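Local coordinates for protein Polyphosphate:AMP phosphotransferase (PDB 5O6M) that transfers phosphate from inorganic polyphosphate to AMP and ADP, giving ADP and ATP, and also accepts other nucleoside mono- and diphosphates, at residues 87-93 with 106-111; 58-64 with 117-123; 162-166 with 217-223; 40-44 with 76-81. The protein carries 1 engineered substitution. One frame throughout, in Å; residues are numbered along the deposited sequence.

Interaction 1. Residues 87-93 with 106-111; sequences RVASFGV and RVHQQV. With ATP (adenosine-5'-triphosphate), chain X.
The ring of F91 (chi1 m, chi2 -80°) lies beneath V107, whose CG2 sits over one face, 4.1 Å from the ring centroid, in a CH-pi contact. R106 O meets the ring edge, 3.4 Å from F91 CE1; F91 CZ is also 3.9 Å from Q110 CG. Segment 87-93 is extended, beta strand as far as S90 and then loop; 106-111 ends a short helix and passes through a type I turn from H108 to V111. CA atoms pair A89 with Q110 (6.8 Å) and F91 with V107 (8.0 Å). At one end R106 (chi1 p, then t, t) reaches back so that NH1 and NH2 both donate to G92 O, at 2.8 and 3.0 Å, while R106 NH2 stands 3.1 Å from ATP N7. G92 (phi/psi -109/-161) carries no CB, which would collide with ATP O2A, and V93 N lies 3.0 Å from ATP O4'. This end forms part of the ATP pocket. At the other end R87 (t, t, p) gives NH2 to Q110 O at 3.1 Å and NH1 weakly to Q110 OE1 at 2.8 Å; its NE is salt-bridged to E116. Strand 86-90, outermost in the parallel sheet within this chain, is bonded to strand 117-121, where F120 meets F91 edge-to-face; helix 105-108 turns H108 toward H108 of the second subunit.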
# COMPACT_ATOMS: atom_id res chain seq x y z
N ARG D 87 -6.28 14.81 -5.77
CA ARG D 87 -5.80 13.53 -6.26
C ARG D 87 -6.95 12.75 -6.89
O ARG D 87 -8.06 12.74 -6.36
CB ARG D 87 -5.17 12.70 -5.13
CG ARG D 87 -4.80 11.29 -5.55
CD ARG D 87 -3.97 10.58 -4.49
NE ARG D 87 -4.69 10.42 -3.22
CZ ARG D 87 -5.50 9.41 -2.94
NH1 ARG D 87 -5.72 8.46 -3.84
NH2 ARG D 87 -6.10 9.34 -1.76
N VAL D 88 -6.68 12.10 -8.01
CA VAL D 88 -7.66 11.27 -8.70
C VAL D 88 -7.32 9.80 -8.45
O VAL D 88 -6.19 9.37 -8.67
CB VAL D 88 -7.70 11.57 -10.21
CG1 VAL D 88 -8.70 10.66 -10.91
CG2 VAL D 88 -8.05 13.03 -10.44
N ALA D 89 -8.31 9.04 -7.99
CA ALA D 89 -8.19 7.59 -7.84
C ALA D 89 -9.16 6.93 -8.81
O ALA D 89 -10.38 7.09 -8.69
CB ALA D 89 -8.48 7.15 -6.40
N SER D 90 -8.61 6.22 -9.79
CA SER D 90 -9.41 5.53 -10.79
C SER D 90 -9.60 4.08 -10.39
O SER D 90 -8.70 3.46 -9.82
CB SER D 90 -8.73 5.59 -12.16
OG SER D 90 -8.61 6.92 -12.62
N PHE D 91 -10.78 3.54 -10.67
CA PHE D 91 -11.10 2.15 -10.39
C PHE D 91 -11.49 1.46 -11.69
O PHE D 91 -12.50 1.81 -12.30
CB PHE D 91 -12.21 2.04 -9.34
CG PHE D 91 -11.83 2.55 -7.98
CD1 PHE D 91 -11.06 1.77 -7.12
CD2 PHE D 91 -12.23 3.81 -7.56
CE1 PHE D 91 -10.70 2.23 -5.87
CE2 PHE D 91 -11.87 4.28 -6.30
CZ PHE D 91 -11.10 3.49 -5.46
N GLY D 92 -10.68 0.48 -12.10
CA GLY D 92 -10.94 -0.33 -13.25
C GLY D 92 -11.31 -1.75 -12.87
O GLY D 92 -11.70 -2.04 -11.73
N VAL D 93 -11.19 -2.66 -13.83
CA VAL D 93 -11.62 -4.03 -13.56
C VAL D 93 -10.73 -4.64 -12.48
O VAL D 93 -9.49 -4.56 -12.58
CB VAL D 93 -11.59 -4.87 -14.85
CG1 VAL D 93 -11.23 -4.01 -16.04
CG2 VAL D 93 -10.65 -6.07 -14.71
N ARG D 106 -10.14 -2.37 -1.82
CA ARG D 106 -9.38 -1.52 -2.73
C ARG D 106 -9.90 -0.09 -2.76
O ARG D 106 -9.15 0.82 -3.13
CB ARG D 106 -9.38 -2.10 -4.14
CG ARG D 106 -10.72 -2.04 -4.84
CD ARG D 106 -10.56 -2.40 -6.31
NE ARG D 106 -11.77 -2.11 -7.07
CZ ARG D 106 -11.82 -2.06 -8.40
NH1 ARG D 106 -10.72 -2.29 -9.10
NH2 ARG D 106 -12.96 -1.78 -9.01
N VAL D 107 -11.17 0.13 -2.41
CA VAL D 107 -11.72 1.49 -2.41
C VAL D 107 -11.38 2.20 -1.11
O VAL D 107 -10.99 3.38 -1.12
CB VAL D 107 -13.24 1.46 -2.66
CG1 VAL D 107 -13.81 2.86 -2.58
CG2 VAL D 107 -13.55 0.84 -4.01
N HIS D 108 -11.53 1.52 0.03
CA HIS D 108 -11.24 2.15 1.31
C HIS D 108 -9.81 2.67 1.36
O HIS D 108 -9.54 3.73 1.94
CB HIS D 108 -11.48 1.16 2.46
CG HIS D 108 -11.69 1.83 3.78
ND1 HIS D 108 -12.15 1.15 4.89
CD2 HIS D 108 -11.52 3.12 4.17
CE1 HIS D 108 -12.24 1.99 5.91
NE2 HIS D 108 -11.86 3.19 5.50
N GLN D 109 -8.87 1.93 0.76
CA GLN D 109 -7.47 2.33 0.75
C GLN D 109 -7.28 3.74 0.20
O GLN D 109 -6.35 4.44 0.60
CB GLN D 109 -6.66 1.33 -0.08
CG GLN D 109 -5.22 1.73 -0.31
CD GLN D 109 -4.44 1.85 0.97
OE1 GLN D 109 -4.61 1.05 1.89
NE2 GLN D 109 -3.58 2.85 1.05
N GLN D 110 -8.17 4.16 -0.69
CA GLN D 110 -7.99 5.39 -1.46
C GLN D 110 -8.73 6.60 -0.88
O GLN D 110 -8.67 7.67 -1.49
CB GLN D 110 -8.44 5.17 -2.90
CG GLN D 110 -7.71 4.06 -3.64
CD GLN D 110 -6.27 4.44 -3.92
OE1 GLN D 110 -5.91 5.62 -3.88
NE2 GLN D 110 -5.44 3.45 -4.24
N VAL D 111 -9.39 6.47 0.26
CA VAL D 111 -10.19 7.57 0.80
C VAL D 111 -9.29 8.78 1.03
O VAL D 111 -8.08 8.62 1.26
CB VAL D 111 -10.91 7.17 2.10
CG1 VAL D 111 -11.81 5.96 1.87
CG2 VAL D 111 -9.90 6.90 3.20
PG ATP X . -13.06 4.63 -18.33
O1G ATP X . -13.24 4.87 -16.86
O2G ATP X . -14.35 4.22 -19.04
O3G ATP X . -12.46 5.84 -19.06
PB ATP X . -10.54 3.29 -19.01
O1B ATP X . -10.41 2.64 -20.34
O2B ATP X . -9.92 4.68 -18.87
O3B ATP X . -12.06 3.40 -18.56
PA ATP X . -10.38 1.76 -16.48
O1A ATP X . -10.33 2.79 -15.42
O2A ATP X . -9.46 0.57 -16.23
O3A ATP X . -9.91 2.38 -17.87
O5' ATP X . -11.89 1.11 -16.57
C5' ATP X . -12.08 -0.16 -17.22
C4' ATP X . -13.37 -0.83 -16.80
O4' ATP X . -13.31 -1.27 -15.43
C3' ATP X . -14.66 -0.01 -16.93
O3' ATP X . -15.45 -0.54 -17.99
C2' ATP X . -15.36 -0.21 -15.58
O2' ATP X . -16.76 -0.46 -15.70
C1' ATP X . -14.66 -1.46 -15.07
N9 ATP X . -14.77 -1.69 -13.63
C8 ATP X . -14.57 -0.80 -12.61
N7 ATP X . -14.86 -1.27 -11.42
C5 ATP X . -15.26 -2.57 -11.67
C6 ATP X . -15.72 -3.61 -10.83
N6 ATP X . -15.89 -3.47 -9.51
N1 ATP X . -16.03 -4.79 -11.40
C2 ATP X . -15.91 -4.92 -12.73
N3 ATP X . -15.51 -4.01 -13.62
C4 ATP X . -15.20 -2.85 -13.03

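Interaction 2. Residues 58-64 with 117-123; sequences VLVVLQA and LVIFDRS. Engineered in segment 117-123: D121 (natural residue Asn). With ATP (adenosine-5'-triphosphate), chain X.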
# COMPACT_ATOMS: atom_id res chain seq x y z
N VAL D 58 -12.37 15.55 1.89
CA VAL D 58 -13.41 15.78 0.89
C VAL D 58 -13.32 14.71 -0.18
O VAL D 58 -12.26 14.53 -0.80
CB VAL D 58 -13.29 17.19 0.28
CG1 VAL D 58 -14.37 17.41 -0.76
CG2 VAL D 58 -13.35 18.25 1.39
N LEU D 59 -14.43 14.00 -0.40
CA LEU D 59 -14.51 12.91 -1.37
C LEU D 59 -15.56 13.26 -2.42
O LEU D 59 -16.73 13.48 -2.08
CB LEU D 59 -14.86 11.59 -0.69
CG LEU D 59 -15.17 10.39 -1.59
CD1 LEU D 59 -13.97 9.99 -2.43
CD2 LEU D 59 -15.66 9.21 -0.76
N VAL D 60 -15.14 13.30 -3.69
CA VAL D 60 -16.03 13.55 -4.82
C VAL D 60 -16.13 12.27 -5.64
O VAL D 60 -15.13 11.80 -6.19
CB VAL D 60 -15.54 14.73 -5.67
CG1 VAL D 60 -16.42 14.90 -6.91
CG2 VAL D 60 -15.52 16.01 -4.85
N VAL D 61 -17.34 11.72 -5.73
CA VAL D 61 -17.61 10.51 -6.50
C VAL D 61 -18.18 10.90 -7.86
O VAL D 61 -19.08 11.76 -7.94
CB VAL D 61 -18.57 9.58 -5.76
CG1 VAL D 61 -18.89 8.35 -6.60
CG2 VAL D 61 -17.98 9.16 -4.42
N LEU D 62 -17.64 10.31 -8.93
CA LEU D 62 -18.12 10.51 -10.29
C LEU D 62 -18.52 9.16 -10.88
O LEU D 62 -17.68 8.25 -10.97
CB LEU D 62 -17.06 11.18 -11.16
CG LEU D 62 -16.58 12.57 -10.75
CD1 LEU D 62 -15.56 13.07 -11.75
CD2 LEU D 62 -17.76 13.53 -10.66
N GLN D 63 -19.79 9.03 -11.26
CA GLN D 63 -20.26 7.87 -12.00
C GLN D 63 -21.08 8.34 -13.20
O GLN D 63 -21.74 9.38 -13.15
CB GLN D 63 -21.11 6.94 -11.11
CG GLN D 63 -20.33 6.23 -9.99
CD GLN D 63 -19.47 5.06 -10.46
OE1 GLN D 63 -18.53 4.65 -9.77
NE2 GLN D 63 -19.81 4.49 -11.61
N ALA D 64 -21.03 7.57 -14.28
CA ALA D 64 -21.77 7.93 -15.49
C ALA D 64 -21.79 6.73 -16.42
O ALA D 64 -20.96 5.82 -16.32
CB ALA D 64 -21.16 9.15 -16.19
N LEU D 117 -8.48 16.53 -1.16
CA LEU D 117 -9.69 16.33 -1.94
C LEU D 117 -9.41 15.23 -2.94
O LEU D 117 -8.48 15.34 -3.75
CB LEU D 117 -10.11 17.63 -2.65
CG LEU D 117 -11.48 17.68 -3.34
CD1 LEU D 117 -11.81 19.10 -3.76
CD2 LEU D 117 -11.54 16.75 -4.55
N VAL D 118 -10.20 14.16 -2.89
CA VAL D 118 -10.01 13.02 -3.77
C VAL D 118 -11.22 12.88 -4.67
O VAL D 118 -12.36 13.00 -4.22
CB VAL D 118 -9.78 11.72 -2.97
CG1 VAL D 118 -9.83 10.52 -3.89
CG2 VAL D 118 -8.44 11.78 -2.24
N ILE D 119 -10.96 12.63 -5.95
CA ILE D 119 -12.00 12.35 -6.93
C ILE D 119 -11.95 10.86 -7.22
O ILE D 119 -10.91 10.34 -7.66
CB ILE D 119 -11.83 13.17 -8.20
CG1 ILE D 119 -11.85 14.66 -7.87
CG2 ILE D 119 -12.92 12.84 -9.20
CD1 ILE D 119 -11.12 15.52 -8.88
N PHE D 120 -13.05 10.16 -6.95
CA PHE D 120 -13.20 8.77 -7.36
C PHE D 120 -13.68 8.74 -8.80
O PHE D 120 -14.84 9.08 -9.09
CB PHE D 120 -14.15 8.02 -6.43
CG PHE D 120 -13.51 7.51 -5.17
CD1 PHE D 120 -12.19 7.82 -4.87
CD2 PHE D 120 -14.21 6.69 -4.30
CE1 PHE D 120 -11.59 7.34 -3.71
CE2 PHE D 120 -13.62 6.21 -3.14
CZ PHE D 120 -12.31 6.53 -2.85
N ASP D 121 -12.79 8.36 -9.71
CA ASP D 121 -13.13 8.16 -11.12
C ASP D 121 -13.67 6.74 -11.23
O ASP D 121 -12.91 5.78 -11.39
CB ASP D 121 -11.92 8.41 -12.01
CG ASP D 121 -12.12 7.93 -13.43
OD1 ASP D 121 -13.28 7.87 -13.89
OD2 ASP D 121 -11.11 7.60 -14.09
N ARG D 122 -14.99 6.61 -11.14
CA ARG D 122 -15.64 5.34 -10.82
C ARG D 122 -15.33 5.01 -9.37
O ARG D 122 -14.45 5.63 -8.76
CB ARG D 122 -15.17 4.23 -11.76
CG ARG D 122 -15.62 4.42 -13.20
CD ARG D 122 -15.28 3.21 -14.06
NE ARG D 122 -15.44 3.49 -15.48
CZ ARG D 122 -16.58 3.36 -16.15
NH1 ARG D 122 -17.67 2.93 -15.53
NH2 ARG D 122 -16.62 3.64 -17.44
N SER D 123 -16.04 4.05 -8.78
CA SER D 123 -15.98 3.91 -7.33
C SER D 123 -16.48 2.53 -6.93
O SER D 123 -16.63 1.63 -7.77
CB SER D 123 -16.80 5.00 -6.64
OG SER D 123 -18.18 4.80 -6.91
PG ATP X . -13.06 4.63 -18.33
O1G ATP X . -13.24 4.87 -16.86
O2G ATP X . -14.35 4.22 -19.04
O3G ATP X . -12.46 5.84 -19.06
PB ATP X . -10.54 3.29 -19.01
O1B ATP X . -10.41 2.64 -20.34
O2B ATP X . -9.92 4.68 -18.87
O3B ATP X . -12.06 3.40 -18.56
PA ATP X . -10.38 1.76 -16.48
O1A ATP X . -10.33 2.79 -15.42
O2A ATP X . -9.46 0.57 -16.23
O3A ATP X . -9.91 2.38 -17.87
O5' ATP X . -11.89 1.11 -16.57
C5' ATP X . -12.08 -0.16 -17.22
C4' ATP X . -13.37 -0.83 -16.80
O4' ATP X . -13.31 -1.27 -15.43
C3' ATP X . -14.66 -0.01 -16.93
O3' ATP X . -15.45 -0.54 -17.99
C2' ATP X . -15.36 -0.21 -15.58
O2' ATP X . -16.76 -0.46 -15.70
C1' ATP X . -14.66 -1.46 -15.07
N9 ATP X . -14.77 -1.69 -13.63
C8 ATP X . -14.57 -0.80 -12.61
N7 ATP X . -14.86 -1.27 -11.42
C5 ATP X . -15.26 -2.57 -11.67
C6 ATP X . -15.72 -3.61 -10.83
N6 ATP X . -15.89 -3.47 -9.51
N1 ATP X . -16.03 -4.79 -11.40
C2 ATP X . -15.91 -4.92 -12.73
N3 ATP X . -15.51 -4.01 -13.62
C4 ATP X . -15.20 -2.85 -13.03
O HOH W 1 -20.04 3.01 -17.11
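R122 takes a positive phi (69°) just where strand 117-121 ends, so the backbone kinks and its side chain leaves the sheet for the nucleotide: R122 NE donates to ATP O1G at 2.9 Å and R122 NH2 to ATP O2G at 2.8 Å. A water joins R122 NH1 (2.8 Å) to A64 O (3.1 Å), and E126 and D66 hold the guanidinium in salt bridges. Before the kink the strands run parallel; their short axes approach to 4.7 Å with 17° between them, V58 opposite L117 and L62 opposite D121. The ladder reads V118 N to V58 O (3.0 Å), V60 N to V118 O (2.8 Å), F120 N to V60 O (2.8 Å), L62 N to F120 O (3.1 Å) and R122 N to L62 O (3.2 Å). Strand 57-64 is the middle strand of the parallel P-loop NTPase sheet (order 2-3-1-4-5), with 117-121 its neighbour; it leads into the P-loop, whose K70 is salt-bridged to the engineered D121. On the face bearing V61, L59 CD1 lies over the F120 ring, 3.5 Å from its centroid, in a CH-pi contact. On the other face L62 CD1 meets I119 CG2 at 3.7 Å. Past the ladder, S123 OG donates to Q63 OE1 (2.9 Å), while Q63 NE2 bonds E126.

Interaction 3. Residues 162-166 with 217-223; sequences TILKF and TSTEYAP
T217, the last residue of helix 203-217 (phi/psi -121/3), offers its carbonyl to the strand: K165 NZ donates to T217 O at 2.8 Å. K165 reaches it with chi1 m, chi2 t, chi3 m and chi4 t. S218 leaves helical geometry (-80/116) and its OG bonds V6 O and W224 N. T219 (-131/174) starts a tight loop in which T219 N donates to A222 O at 3.3 Å and T219 OG1 weakly accepts A222 N at 3.1 Å; E220 forms its exposed tip. Y221 (-91/-11, chi1 p) brings its carbonyl O to 4.2 Å from I163 CB and hands its hydroxyl to R150 O. A222 (-151/75) lies alongside I163, CA to CA 5.4 Å, with A222 CB 4.1 Å from I163 CG2, and its O takes a weak bond from K165 NZ at 2.9 Å. P223 (-75/148) sets CD 3.7 Å from I163 O, and P223 O accepts a weak bond from K165 N at 3.3 Å. Throughout, 162-166 is regular strand, I163 and K165 pointing at the loop. E153 and Y125 also bind K165 NZ. The weak K165-P223 bond, followed by backbone pairing of K165 with Y225, opens the parallel ladder between strands 161-169 and 224-228, so the loop completes a beta-alpha-beta crossover onto a strand outermost, within this chain, in the P-loop NTPase sheet.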
# COMPACT_ATOMS: atom_id res chain seq x y z
N THR D 162 -16.47 14.92 4.07
CA THR D 162 -17.56 15.49 3.29
C THR D 162 -17.66 14.75 1.96
O THR D 162 -16.69 14.70 1.19
CB THR D 162 -17.34 16.98 3.05
OG1 THR D 162 -17.41 17.69 4.29
CG2 THR D 162 -18.38 17.52 2.09
N ILE D 163 -18.83 14.18 1.68
CA ILE D 163 -19.04 13.27 0.56
C ILE D 163 -19.97 13.92 -0.45
O ILE D 163 -21.09 14.31 -0.10
CB ILE D 163 -19.59 11.92 1.02
CG1 ILE D 163 -18.66 11.28 2.05
CG2 ILE D 163 -19.80 10.99 -0.17
CD1 ILE D 163 -19.21 10.00 2.66
N LEU D 164 -19.52 14.02 -1.69
CA LEU D 164 -20.37 14.43 -2.80
C LEU D 164 -20.35 13.34 -3.86
O LEU D 164 -19.28 12.90 -4.29
CB LEU D 164 -19.88 15.76 -3.42
CG LEU D 164 -19.96 17.02 -2.56
CD1 LEU D 164 -20.14 18.25 -3.44
CD2 LEU D 164 -21.07 16.91 -1.54
N LYS D 165 -21.54 12.91 -4.28
CA LYS D 165 -21.67 11.90 -5.32
C LYS D 165 -22.41 12.50 -6.49
O LYS D 165 -23.51 13.05 -6.33
CB LYS D 165 -22.38 10.65 -4.79
CG LYS D 165 -21.64 9.99 -3.63
CD LYS D 165 -22.38 8.78 -3.07
CE LYS D 165 -23.65 9.17 -2.34
NZ LYS D 165 -24.23 7.99 -1.62
N PHE D 166 -21.80 12.43 -7.67
CA PHE D 166 -22.36 13.01 -8.89
C PHE D 166 -22.62 11.90 -9.89
O PHE D 166 -21.71 11.15 -10.25
CB PHE D 166 -21.40 14.05 -9.49
CG PHE D 166 -21.19 15.26 -8.63
CD1 PHE D 166 -22.13 16.27 -8.58
CD2 PHE D 166 -20.04 15.38 -7.86
CE1 PHE D 166 -21.94 17.39 -7.79
CE2 PHE D 166 -19.84 16.50 -7.06
CZ PHE D 166 -20.79 17.51 -7.03
N THR D 217 -28.80 4.41 -1.91
CA THR D 217 -27.63 4.92 -1.20
C THR D 217 -27.58 6.43 -1.07
O THR D 217 -26.59 6.95 -0.54
CB THR D 217 -26.35 4.43 -1.88
OG1 THR D 217 -26.27 4.97 -3.21
CG2 THR D 217 -26.32 2.91 -1.95
N SER D 218 -28.59 7.16 -1.53
CA SER D 218 -28.62 8.60 -1.31
C SER D 218 -29.13 8.87 0.11
O SER D 218 -30.27 8.54 0.44
CB SER D 218 -29.51 9.29 -2.33
OG SER D 218 -29.35 10.69 -2.23
N THR D 219 -28.27 9.46 0.94
CA THR D 219 -28.59 9.72 2.33
C THR D 219 -28.25 11.17 2.65
O THR D 219 -27.68 11.89 1.84
CB THR D 219 -27.84 8.78 3.28
OG1 THR D 219 -26.43 8.99 3.13
CG2 THR D 219 -28.17 7.34 2.96
N GLU D 220 -28.61 11.59 3.86
CA GLU D 220 -28.35 12.96 4.28
C GLU D 220 -26.88 13.18 4.62
O GLU D 220 -26.42 14.33 4.60
CB GLU D 220 -29.22 13.33 5.49
CG GLU D 220 -30.50 12.52 5.60
CD GLU D 220 -30.24 11.10 6.08
OE1 GLU D 220 -29.49 10.95 7.07
OE2 GLU D 220 -30.75 10.16 5.45
N TYR D 221 -26.14 12.12 4.93
CA TYR D 221 -24.71 12.22 5.12
C TYR D 221 -23.92 11.98 3.83
O TYR D 221 -22.72 12.25 3.81
CB TYR D 221 -24.22 11.24 6.19
CG TYR D 221 -24.62 9.80 5.93
CD1 TYR D 221 -23.92 9.02 5.03
CD2 TYR D 221 -25.68 9.22 6.62
CE1 TYR D 221 -24.27 7.70 4.79
CE2 TYR D 221 -26.04 7.90 6.40
CZ TYR D 221 -25.33 7.15 5.48
OH TYR D 221 -25.67 5.84 5.23
N ALA D 222 -24.57 11.48 2.78
CA ALA D 222 -23.89 11.17 1.52
C ALA D 222 -24.88 11.31 0.36
O ALA D 222 -25.35 10.32 -0.21
CB ALA D 222 -23.29 9.77 1.56
N PRO D 223 -25.20 12.54 -0.03
CA PRO D 223 -26.21 12.75 -1.06
C PRO D 223 -25.70 12.43 -2.46
O PRO D 223 -24.52 12.60 -2.79
CB PRO D 223 -26.52 14.25 -0.94
CG PRO D 223 -25.23 14.84 -0.46
CD PRO D 223 -24.66 13.81 0.50

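Interaction 4. Residues 40-44 with 76-81; sequences NRRLE and VVFDGV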
# COMPACT_ATOMS: atom_id res chain seq x y z
N ASN D 40 -14.56 28.57 -10.84
CA ASN D 40 -13.27 27.89 -10.87
C ASN D 40 -12.26 28.57 -9.96
O ASN D 40 -11.52 27.89 -9.23
CB ASN D 40 -12.75 27.84 -12.31
CG ASN D 40 -11.48 27.02 -12.44
OD1 ASN D 40 -10.38 27.58 -12.49
ND2 ASN D 40 -11.62 25.70 -12.49
N ARG D 41 -12.20 29.90 -9.99
CA ARG D 41 -11.19 30.60 -9.21
C ARG D 41 -11.47 30.50 -7.71
O ARG D 41 -10.55 30.34 -6.91
CB ARG D 41 -11.08 32.05 -9.66
CG ARG D 41 -10.59 32.17 -11.09
CD ARG D 41 -10.53 33.62 -11.57
NE ARG D 41 -10.14 33.69 -12.97
CZ ARG D 41 -10.11 34.81 -13.68
NH1 ARG D 41 -10.45 35.97 -13.12
NH2 ARG D 41 -9.75 34.78 -14.96
N ARG D 42 -12.74 30.61 -7.31
CA ARG D 42 -13.07 30.35 -5.92
C ARG D 42 -12.69 28.92 -5.53
O ARG D 42 -12.15 28.69 -4.44
CB ARG D 42 -14.56 30.58 -5.65
CG ARG D 42 -15.02 32.03 -5.80
CD ARG D 42 -16.30 32.23 -5.00
NE ARG D 42 -17.46 31.66 -5.67
CZ ARG D 42 -18.52 31.18 -5.03
NH1 ARG D 42 -19.54 30.68 -5.72
NH2 ARG D 42 -18.56 31.19 -3.71
N LEU D 43 -12.96 27.96 -6.41
CA LEU D 43 -12.56 26.58 -6.15
C LEU D 43 -11.06 26.50 -5.87
O LEU D 43 -10.64 25.88 -4.88
CB LEU D 43 -12.94 25.70 -7.34
CG LEU D 43 -12.49 24.24 -7.30
CD1 LEU D 43 -13.07 23.55 -6.08
CD2 LEU D 43 -12.91 23.52 -8.57
N GLU D 44 -10.25 27.12 -6.73
CA GLU D 44 -8.81 27.13 -6.51
C GLU D 44 -8.48 27.67 -5.12
O GLU D 44 -7.71 27.07 -4.37
CB GLU D 44 -8.11 27.97 -7.58
CG GLU D 44 -8.13 27.38 -8.98
CD GLU D 44 -7.51 28.30 -10.03
OE1 GLU D 44 -7.62 27.99 -11.23
OE2 GLU D 44 -6.90 29.32 -9.64
N VAL D 76 -12.15 19.72 -16.77
CA VAL D 76 -12.64 21.10 -16.80
C VAL D 76 -12.88 21.63 -15.39
O VAL D 76 -12.39 22.71 -15.04
CB VAL D 76 -13.92 21.18 -17.65
CG1 VAL D 76 -14.53 22.57 -17.56
CG2 VAL D 76 -13.62 20.83 -19.10
N VAL D 77 -13.60 20.88 -14.56
CA VAL D 77 -14.02 21.42 -13.27
C VAL D 77 -12.81 21.78 -12.42
O VAL D 77 -12.79 22.81 -11.73
CB VAL D 77 -14.93 20.42 -12.54
CG1 VAL D 77 -15.17 20.87 -11.10
CG2 VAL D 77 -16.25 20.25 -13.28
N PHE D 78 -11.76 20.95 -12.47
CA PHE D 78 -10.58 21.14 -11.63
C PHE D 78 -9.41 21.73 -12.40
O PHE D 78 -8.27 21.67 -11.92
CB PHE D 78 -10.19 19.81 -10.99
CG PHE D 78 -11.28 19.22 -10.14
CD1 PHE D 78 -11.34 19.48 -8.78
CD2 PHE D 78 -12.24 18.40 -10.70
CE1 PHE D 78 -12.33 18.94 -7.99
CE2 PHE D 78 -13.25 17.85 -9.91
CZ PHE D 78 -13.29 18.12 -8.56
N ASP D 79 -9.66 22.32 -13.57
CA ASP D 79 -8.60 23.01 -14.29
C ASP D 79 -8.02 24.11 -13.41
O ASP D 79 -8.75 24.95 -12.89
CB ASP D 79 -9.17 23.61 -15.58
CG ASP D 79 -8.10 24.25 -16.46
OD1 ASP D 79 -7.56 23.53 -17.33
OD2 ASP D 79 -7.82 25.45 -16.29
N GLY D 80 -6.70 24.07 -13.22
CA GLY D 80 -6.02 25.08 -12.44
C GLY D 80 -5.95 24.81 -10.95
O GLY D 80 -5.36 25.62 -10.22
N VAL D 81 -6.51 23.71 -10.46
CA VAL D 81 -6.41 23.37 -9.04
C VAL D 81 -5.01 22.84 -8.76
O VAL D 81 -4.46 22.06 -9.54
CB VAL D 81 -7.49 22.34 -8.65
CG1 VAL D 81 -8.87 22.84 -9.01
CG2 VAL D 81 -7.18 20.98 -9.29
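L43 is the apolar centre: chi1 t and chi2 p carry CD2 in among three side chains, 4.1 Å from V81 CG1, 4.3 Å from V77 CG1 and 4.3 Å from F78 CD1. The same L43 CD2 also comes within 3.2 Å of V77 O, at the point where helix 70-77 gives out and F78 leaves helical geometry. From there the chain makes a type II turn from F78 to V81, closed by V81 N to F78 O at 3.1 Å. G80, at its third position, has phi/psi 87/-1; a CB there would jam against the preceding carbonyl and clash with E44 OE1, so the turn calls for glycine and the helix can approach closely, E44 and V81 standing 5.1 Å apart CA to CA. One turn of helix back from E44, N40 (chi1 t) marks the polar edge: N40 ND2 donates to D79 O at 3.0 Å, tying the helix to the turn. E44 OE1 lies 3.4 Å from G80 O, but both are acceptors and do not bond. The long helix 29-53 thus packs across the C-terminal end of helix 70-77, which follows the P-loop. L43 also touches L243 and L247 of helix 232-249, F78 turns away toward the sheet, and P83 and G80 of the third subunit pack on F78 and D79.

From the N terminus, helix 29-53 opens interaction 4 and strand 57-64 then opens interaction 2. Interaction 4 closes at 76-81, so these two cross along the chain; they also touch, with F78 packing on I119 and L117. Strand 86-90 opens interaction 1, which closes at 106-111 and nests wholly inside the longer loop that interaction 2 shuts at 117-123. Interactions 1 and 2 are neighbours in the sheet and share the ATP. Interaction 3 follows in series, 162-166 to 217-223; its strand pairs with 58-64 along L59 and V61. Interactions 1, 2 and 3 together take in four strands of the sheet and the loop that enters the fifth, while interaction 4 fixes helices beside it.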